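Local coordinates for protein thiamin pyrophosphokinase (Saccharomyces cerevisiae, PDB 1IG0) that catalyses the transfer of pyrophosphate from ATP to thiamine, making thiamine diphosphate and AMP, and works as a homodimer, at residues Glu10-Ile21 against Arg289-Phe297. Sequence-based numbering, arbitrary orientation.
Sequences ERIKIGTDLINI and RFVGDNCCF
Ile12 and Gly292 form a single beta bridge. Ile12 N donates to Val291 O (2.9 Å), and Asp293 N donates to Ile12 O (2.9 Å). Salt bridges are made by nearby residues of the same loop, Glu10 and Lys13. Lys13 bends at its last torsion (chi4 60°), which brings NZ to 2.9 Å from Asp293 OD1. Arg289 NH1 reaches Glu10 OE2 at 3.1 Å. It comes on the syn side, somewhat tilted from the carboxylate plane, while OE2 lies near the guanidinium plane. Further along, the contact is apolar. Ile14 CD1 packs on Cys295 SG at 3.5 Å and on Phe297 CB. Ile19 CD1 sits over the centre of one face of the Phe297 ring in a CH-pi contact, 3.8 Å from the centroid. Asn20 O meets the ring edge.

A second shell positions these groups. Arg11 NH1 hydrogen-bonds the backbone O of Glu10, and its NH2 hydrogen-bonds Asn245 OD1. Leu236 of strand 235-238 packs against Ile14, Ile21 and Cys295. The contact thus lays the loop between strands 4-7 and 23-26 along the thiamine-binding domain. Lys269 makes a second salt bridge with Glu10, through OE1. Glu10 thus joins two cations, with the Arg289 side chain about 5 Å from bound thiamine, and probably offsets part of their positive charge.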
loop_
_atom_site.group_PDB
_atom_site.type_symbol
_atom_site.label_atom_id
_atom_site.label_comp_id
_atom_site.label_asym_id
_atom_site.label_seq_id
_atom_site.Cartn_x
_atom_site.Cartn_y
_atom_site.Cartn_z
ATOM N N GLU B 10 -23.071 -18.113 2.002
ATOM C CA GLU B 10 -22.236 -17.821 0.841
ATOM C C GLU B 10 -22.899 -17.111 -0.343
ATOM O O GLU B 10 -22.221 -16.421 -1.109
ATOM C CB GLU B 10 -21.560 -19.103 0.361
ATOM C CG GLU B 10 -20.121 -18.898 -0.071
ATOM C CD GLU B 10 -19.310 -18.121 0.956
ATOM O OE1 GLU B 10 -19.329 -18.488 2.150
ATOM O OE2 GLU B 10 -18.649 -17.139 0.565
ATOM N N ARG B 11 -24.209 -17.267 -0.501
ATOM C CA ARG B 11 -24.910 -16.617 -1.607
ATOM C C ARG B 11 -26.305 -16.115 -1.244
ATOM O O ARG B 11 -27.131 -16.864 -0.722
ATOM C CB ARG B 11 -25.013 -17.572 -2.803
ATOM C CG ARG B 11 -23.700 -17.835 -3.536
ATOM C CD ARG B 11 -23.311 -16.658 -4.421
ATOM N NE ARG B 11 -22.084 -16.908 -5.175
ATOM C CZ ARG B 11 -20.867 -16.938 -4.642
ATOM N NH1 ARG B 11 -20.698 -16.728 -3.344
ATOM N NH2 ARG B 11 -19.814 -17.186 -5.410
ATOM N N ILE B 12 -26.562 -14.842 -1.530
ATOM C CA ILE B 12 -27.862 -14.236 -1.257
ATOM C C ILE B 12 -28.241 -13.324 -2.418
ATOM O O ILE B 12 -27.461 -13.123 -3.353
ATOM C CB ILE B 12 -27.843 -13.350 0.016
ATOM C CG1 ILE B 12 -26.991 -12.099 -0.235
ATOM C CG2 ILE B 12 -27.294 -14.134 1.199
ATOM C CD1 ILE B 12 -27.091 -11.045 0.860
ATOM N N LYS B 13 -29.450 -12.781 -2.348
ATOM C CA LYS B 13 -29.950 -11.845 -3.342
ATOM C C LYS B 13 -30.321 -10.604 -2.546
ATOM O O LYS B 13 -31.006 -10.687 -1.530
ATOM C CB LYS B 13 -31.200 -12.381 -4.044
ATOM C CG LYS B 13 -30.946 -13.363 -5.184
ATOM C CD LYS B 13 -32.258 -13.686 -5.901
ATOM C CE LYS B 13 -32.047 -14.503 -7.167
ATOM N NZ LYS B 13 -31.389 -15.807 -6.897
ATOM N N ILE B 14 -29.849 -9.455 -2.995
ATOM C CA ILE B 14 -30.156 -8.226 -2.306
ATOM C C ILE B 14 -31.354 -7.646 -3.002
ATOM O O ILE B 14 -31.764 -8.113 -4.071
ATOM C CB ILE B 14 -28.986 -7.218 -2.358
ATOM C CG1 ILE B 14 -28.809 -6.642 -3.779
ATOM C CG2 ILE B 14 -27.707 -7.909 -1.930
ATOM C CD1 ILE B 14 -27.683 -5.643 -3.897
ATOM N N GLY B 15 -31.968 -6.647 -2.401
ATOM C CA GLY B 15 -33.127 -6.084 -3.086
ATOM C C GLY B 15 -32.990 -4.586 -3.417
ATOM O O GLY B 15 -31.921 -4.050 -3.413
ATOM N N THR B 16 -34.080 -3.880 -3.643
ATOM C CA THR B 16 -34.112 -2.451 -3.873
ATOM C C THR B 16 -35.081 -1.956 -2.790
ATOM O O THR B 16 -35.707 -0.903 -2.896
ATOM C CB THR B 16 -34.641 -2.162 -5.293
ATOM O OG1 THR B 16 -35.647 -3.112 -5.655
ATOM C CG2 THR B 16 -33.537 -2.208 -6.311
ATOM N N ASP B 17 -35.254 -2.843 -1.813
ATOM C CA ASP B 17 -36.117 -2.657 -0.647
ATOM C C ASP B 17 -36.616 -1.238 -0.327
ATOM O O ASP B 17 -37.811 -0.925 -0.419
ATOM C CB ASP B 17 -35.422 -3.229 0.599
ATOM C CG ASP B 17 -35.145 -4.707 0.483
ATOM O OD1 ASP B 17 -36.119 -5.447 0.266
ATOM O OD2 ASP B 17 -33.971 -5.127 0.612
ATOM N N LEU B 18 -35.686 -0.379 0.058
ATOM C CA LEU B 18 -36.010 1.004 0.390
ATOM C C LEU B 18 -34.866 1.883 -0.095
ATOM O O LEU B 18 -35.068 2.924 -0.730
ATOM C CB LEU B 18 -36.150 1.169 1.902
ATOM C CG LEU B 18 -37.046 0.188 2.662
ATOM C CD1 LEU B 18 -36.824 0.346 4.163
ATOM C CD2 LEU B 18 -38.504 0.431 2.306
ATOM N N ILE B 19 -33.662 1.428 0.230
ATOM C CA ILE B 19 -32.409 2.084 -0.108
ATOM C C ILE B 19 -32.420 2.884 -1.403
ATOM O O ILE B 19 -33.280 2.702 -2.267
ATOM C CB ILE B 19 -31.279 1.051 -0.218
ATOM C CG1 ILE B 19 -31.563 0.107 -1.390
ATOM C CG2 ILE B 19 -31.169 0.257 1.074
ATOM C CD1 ILE B 19 -30.398 -0.785 -1.767
ATOM N N ASN B 20 -31.433 3.762 -1.536
ATOM C CA ASN B 20 -31.306 4.594 -2.720
ATOM C C ASN B 20 -29.946 4.416 -3.380
ATOM O O ASN B 20 -28.901 4.631 -2.764
ATOM C CB ASN B 20 -31.535 6.060 -2.354
ATOM C CG ASN B 20 -32.967 6.337 -1.945
ATOM O OD1 ASN B 20 -33.892 6.188 -2.744
ATOM N ND2 ASN B 20 -33.157 6.738 -0.695
ATOM N N ILE B 21 -29.981 4.010 -4.644
ATOM C CA ILE B 21 -28.781 3.783 -5.431
ATOM C C ILE B 21 -28.397 5.057 -6.158
ATOM O O ILE B 21 -29.124 5.552 -7.019
ATOM C CB ILE B 21 -29.016 2.655 -6.449
ATOM C CG1 ILE B 21 -29.390 1.374 -5.699
ATOM C CG2 ILE B 21 -27.774 2.441 -7.300
ATOM C CD1 ILE B 21 -29.938 0.271 -6.586
ATOM N N ARG B 289 -15.889 -10.483 1.230
ATOM C CA ARG B 289 -16.084 -11.090 -0.080
ATOM C C ARG B 289 -17.530 -10.916 -0.524
ATOM O O ARG B 289 -18.429 -10.779 0.302
ATOM C CB ARG B 289 -15.731 -12.584 -0.037
ATOM C CG ARG B 289 -16.817 -13.459 0.570
ATOM C CD ARG B 289 -16.374 -14.901 0.716
ATOM N NE ARG B 289 -15.398 -15.058 1.787
ATOM C CZ ARG B 289 -15.503 -15.945 2.769
ATOM N NH1 ARG B 289 -16.547 -16.761 2.821
ATOM N NH2 ARG B 289 -14.559 -16.017 3.695
ATOM N N PHE B 290 -17.746 -10.911 -1.834
ATOM C CA PHE B 290 -19.088 -10.764 -2.386
ATOM C C PHE B 290 -19.886 -12.054 -2.193
ATOM O O PHE B 290 -19.363 -13.151 -2.391
ATOM C CB PHE B 290 -19.017 -10.462 -3.887
ATOM C CG PHE B 290 -18.328 -9.171 -4.229
ATOM C CD1 PHE B 290 -17.473 -9.105 -5.324
ATOM C CD2 PHE B 290 -18.555 -8.014 -3.486
ATOM C CE1 PHE B 290 -16.854 -7.911 -5.678
ATOM C CE2 PHE B 290 -17.939 -6.812 -3.833
ATOM C CZ PHE B 290 -17.087 -6.761 -4.932
ATOM N N VAL B 291 -21.149 -11.922 -1.801
ATOM C CA VAL B 291 -22.015 -13.084 -1.632
ATOM C C VAL B 291 -23.286 -12.863 -2.439
ATOM O O VAL B 291 -24.072 -13.785 -2.649
ATOM C CB VAL B 291 -22.382 -13.336 -0.152
ATOM C CG1 VAL B 291 -21.133 -13.711 0.623
ATOM C CG2 VAL B 291 -23.049 -12.107 0.450
ATOM N N GLY B 292 -23.482 -11.626 -2.888
ATOM C CA GLY B 292 -24.645 -11.320 -3.696
ATOM C C GLY B 292 -24.494 -12.051 -5.016
ATOM O O GLY B 292 -23.426 -12.014 -5.627
ATOM N N ASP B 293 -25.552 -12.729 -5.449
ATOM C CA ASP B 293 -25.530 -13.480 -6.701
ATOM C C ASP B 293 -24.926 -12.708 -7.868
ATOM O O ASP B 293 -24.022 -13.200 -8.547
ATOM C CB ASP B 293 -26.950 -13.902 -7.090
ATOM C CG ASP B 293 -27.354 -15.230 -6.492
ATOM O OD1 ASP B 293 -28.542 -15.592 -6.628
ATOM O OD2 ASP B 293 -26.493 -15.914 -5.901
ATOM N N ASN B 294 -25.422 -11.496 -8.091
ATOM C CA ASN B 294 -24.961 -10.684 -9.210
ATOM C C ASN B 294 -24.609 -9.237 -8.874
ATOM O O ASN B 294 -24.258 -8.469 -9.771
ATOM C CB ASN B 294 -26.031 -10.672 -10.296
ATOM C CG ASN B 294 -27.347 -10.108 -9.798
ATOM O OD1 ASN B 294 -28.090 -10.779 -9.081
ATOM N ND2 ASN B 294 -27.632 -8.863 -10.159
ATOM N N CYS B 295 -24.712 -8.852 -7.608
ATOM C CA CYS B 295 -24.386 -7.480 -7.239
ATOM C C CYS B 295 -24.222 -7.261 -5.741
ATOM O O CYS B 295 -24.740 -8.021 -4.923
ATOM C CB CYS B 295 -25.447 -6.519 -7.788
ATOM S SG CYS B 295 -27.126 -6.801 -7.184
ATOM N N CYS B 296 -23.484 -6.209 -5.401
ATOM C CA CYS B 296 -23.219 -5.837 -4.020
ATOM C C CYS B 296 -23.466 -4.341 -3.863
ATOM O O CYS B 296 -23.066 -3.548 -4.717
ATOM C CB CYS B 296 -21.769 -6.171 -3.664
ATOM S SG CYS B 296 -21.266 -5.648 -2.020
ATOM N N PHE B 297 -24.126 -3.960 -2.776
ATOM C CA PHE B 297 -24.437 -2.560 -2.515
ATOM C C PHE B 297 -23.627 -2.031 -1.339
ATOM O O PHE B 297 -23.594 -2.644 -0.273
ATOM C CB PHE B 297 -25.931 -2.406 -2.218
ATOM C CG PHE B 297 -26.356 -0.995 -1.915
ATOM C CD1 PHE B 297 -26.330 -0.014 -2.904
ATOM C CD2 PHE B 297 -26.793 -0.651 -0.638
ATOM C CE1 PHE B 297 -26.741 1.291 -2.626
ATOM C CE2 PHE B 297 -27.205 0.650 -0.347
ATOM C CZ PHE B 297 -27.179 1.623 -1.342
#